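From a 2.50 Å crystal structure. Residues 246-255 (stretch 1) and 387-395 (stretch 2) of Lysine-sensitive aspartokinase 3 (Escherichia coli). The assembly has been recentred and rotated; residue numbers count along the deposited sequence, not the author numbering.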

# COMPACT_ATOMS: atom_id res chain seq x y z
N ALA A 246 0.44 7.79 20.42
CA ALA A 246 0.20 7.30 19.07
C ALA A 246 -1.20 7.64 18.59
O ALA A 246 -1.38 7.97 17.41
CB ALA A 246 0.44 5.79 19.00
N GLU A 247 -2.19 7.57 19.47
CA GLU A 247 -3.54 7.91 19.04
C GLU A 247 -3.55 9.29 18.42
O GLU A 247 -3.90 9.48 17.26
CB GLU A 247 -4.51 7.90 20.21
CG GLU A 247 -5.09 6.56 20.54
CD GLU A 247 -5.90 6.61 21.80
OE1 GLU A 247 -5.30 6.55 22.89
OE2 GLU A 247 -7.14 6.71 21.69
N ALA A 248 -3.17 10.26 19.23
CA ALA A 248 -3.13 11.67 18.84
C ALA A 248 -2.12 11.93 17.75
O ALA A 248 -2.38 12.69 16.81
CB ALA A 248 -2.80 12.51 20.05
N ALA A 249 -0.95 11.30 17.89
CA ALA A 249 0.12 11.42 16.93
C ALA A 249 -0.47 11.23 15.55
O ALA A 249 -0.21 12.01 14.63
CB ALA A 249 1.18 10.37 17.19
N GLU A 250 -1.28 10.19 15.42
CA GLU A 250 -1.92 9.87 14.16
C GLU A 250 -3.05 10.84 13.81
O GLU A 250 -3.35 11.04 12.63
CB GLU A 250 -2.42 8.42 14.16
CG GLU A 250 -1.34 7.41 13.75
CD GLU A 250 -1.88 5.99 13.53
OE1 GLU A 250 -3.02 5.85 13.03
OE2 GLU A 250 -1.15 5.02 13.83
N MET A 251 -3.67 11.42 14.84
CA MET A 251 -4.74 12.40 14.62
C MET A 251 -4.13 13.62 13.96
O MET A 251 -4.66 14.13 12.96
CB MET A 251 -5.38 12.84 15.94
CG MET A 251 -6.38 11.86 16.54
SD MET A 251 -7.32 12.60 17.88
CE MET A 251 -8.52 13.62 16.93
N ALA A 252 -3.02 14.09 14.51
CA ALA A 252 -2.36 15.26 13.97
C ALA A 252 -1.93 14.95 12.54
O ALA A 252 -2.25 15.69 11.61
CB ALA A 252 -1.15 15.64 14.82
N THR A 253 -1.23 13.84 12.38
CA THR A 253 -0.72 13.44 11.09
C THR A 253 -1.77 13.40 10.00
O THR A 253 -1.49 13.73 8.84
CB THR A 253 -0.04 12.07 11.16
OG1 THR A 253 1.04 12.12 12.10
CG2 THR A 253 0.52 11.68 9.79
N PHE A 254 -2.99 13.01 10.34
CA PHE A 254 -4.04 12.92 9.34
C PHE A 254 -5.00 14.10 9.26
O PHE A 254 -6.02 14.02 8.58
CB PHE A 254 -4.82 11.62 9.52
CG PHE A 254 -3.98 10.39 9.32
CD1 PHE A 254 -3.95 9.39 10.28
CD2 PHE A 254 -3.19 10.26 8.18
CE1 PHE A 254 -3.13 8.27 10.11
CE2 PHE A 254 -2.37 9.14 8.01
CZ PHE A 254 -2.34 8.15 8.98
N GLY A 255 -4.68 15.20 9.93
CA GLY A 255 -5.56 16.34 9.83
C GLY A 255 -5.91 17.10 11.09
O GLY A 255 -6.56 18.14 10.99
N ALA A 387 -9.70 14.63 -0.73
CA ALA A 387 -9.54 14.81 0.72
C ALA A 387 -9.44 13.48 1.46
O ALA A 387 -10.20 12.54 1.20
CB ALA A 387 -10.71 15.63 1.25
N LEU A 388 -8.50 13.40 2.41
CA LEU A 388 -8.32 12.17 3.19
C LEU A 388 -9.15 12.17 4.46
O LEU A 388 -9.19 13.17 5.18
CB LEU A 388 -6.85 11.99 3.59
CG LEU A 388 -6.63 10.82 4.56
CD1 LEU A 388 -6.60 9.53 3.78
CD2 LEU A 388 -5.33 10.97 5.32
N VAL A 389 -9.80 11.04 4.74
CA VAL A 389 -10.58 10.90 5.96
C VAL A 389 -9.99 9.73 6.76
O VAL A 389 -9.85 8.62 6.25
CB VAL A 389 -12.08 10.63 5.68
CG1 VAL A 389 -12.81 10.30 6.97
CG2 VAL A 389 -12.72 11.86 5.06
N ALA A 390 -9.63 10.00 8.00
CA ALA A 390 -9.03 8.99 8.85
C ALA A 390 -9.84 8.71 10.11
O ALA A 390 -10.38 9.63 10.72
CB ALA A 390 -7.64 9.43 9.24
N LEU A 391 -9.92 7.45 10.51
CA LEU A 391 -10.61 7.07 11.73
C LEU A 391 -9.56 6.56 12.69
O LEU A 391 -8.85 5.60 12.39
CB LEU A 391 -11.61 5.95 11.50
CG LEU A 391 -12.03 5.30 12.83
CD1 LEU A 391 -12.82 6.28 13.66
CD2 LEU A 391 -12.85 4.05 12.57
N ILE A 392 -9.44 7.19 13.84
CA ILE A 392 -8.46 6.75 14.79
C ILE A 392 -9.11 6.10 15.99
O ILE A 392 -10.13 6.57 16.50
CB ILE A 392 -7.58 7.91 15.24
CG1 ILE A 392 -6.81 8.42 14.03
CG2 ILE A 392 -6.64 7.48 16.37
CD1 ILE A 392 -5.71 9.36 14.37
N GLY A 393 -8.50 5.00 16.42
CA GLY A 393 -9.00 4.27 17.55
C GLY A 393 -7.97 3.27 18.00
O GLY A 393 -6.76 3.54 17.95
N ASN A 394 -8.43 2.09 18.41
CA ASN A 394 -7.52 1.07 18.91
C ASN A 394 -7.94 -0.34 18.51
O ASN A 394 -9.12 -0.70 18.62
CB ASN A 394 -7.43 1.22 20.42
CG ASN A 394 -7.19 2.66 20.85
OD1 ASN A 394 -6.06 3.15 20.80
ND2 ASN A 394 -8.25 3.36 21.23
N ASP A 395 -6.98 -1.12 18.04
CA ASP A 395 -7.24 -2.49 17.63
C ASP A 395 -8.35 -2.64 16.58
O ASP A 395 -9.14 -3.58 16.63
CB ASP A 395 -7.58 -3.34 18.85
CG ASP A 395 -6.49 -3.30 19.90
OD1 ASP A 395 -6.64 -3.95 20.95
OD2 ASP A 395 -5.47 -2.60 19.67

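The helix of 246-253 lies nearly antiparallel over the strand that carries Leu-388, Ala-390 and Ile-392, at an angle of 169°, and the two axes approach to 8.3 Å. No hydrogen bond crosses between them, so the contact rests on packing, and the strand sets its rhythm: Leu-388, Ala-390 and Ile-392 point toward the helix, while Val-389 and Leu-391 point away.

Ala-246 opens the stretch without touching the strand. Glu-247 leaves its CB sideways, yet with chi1 m its CG lies 3.6 Å from Asn-394 OD1. This is contact through the aliphatic part of an acidic residue; its carboxylate oxygens find their hydrogen bonds outside the two stretches. Its backbone matters as well, since Glu-247 O sits 3.4 Å from Ile-392 CD1.

Ala-248 points away and Ala-249 sideways, and neither reaches the strand. The next turn returns the helix to the contact with Glu-250, whose CB points toward the strand and lies 3.4 Å from Ile-392 CD1. Both carboxylate oxygens of this buried residue are hydrogen-bonded elsewhere in the structure, while its CB packs against the Ile-392 methyl.

Met-251 follows at once, its CG 3.4 Å from Ile-392 CD1. The same methyl comes still nearer to the backbone, with Met-251 N only 2.9 Å from Ile-392 CD1 and Glu-250 C at 3.1 Å from that atom. Both are shorter than ordinary van der Waals contact, and at 2.50 Å resolution the exact closeness should be read with caution; what is secure is that Ile-392, with chi1 m and chi2 t, places its CD1 against the helix backbone. It is the residue most covered in this contact, with 106 Å² buried by the helix stretch.

Ala-252 points away. Thr-253, turned sideways, spends its hydroxyl within the helix, OG1 donating to Ala-249 O at 2.8 Å.

Phe-254 is the first residue to leave helical angles, and with chi1 m it spans the three inward-facing strand residues. Its CB meets Ala-390 CB at 3.6 Å, its CD2 meets Leu-388 CD2 at 3.6 Å, and its CD1 is 4.5 Å from Ile-392 CD1, which lies at the ring edge. The small Ala-390 sits between two larger neighbours, where the backbones come close: the CA atoms of Phe-254 and Ala-390 are 6.4 Å apart.

Gly-255 ends the stretch at phi 136° and psi -7°, where a CB would jam against the carbonyl oxygen of Phe-254. Backbone conformation alone therefore calls for glycine here, without any appeal to the strand.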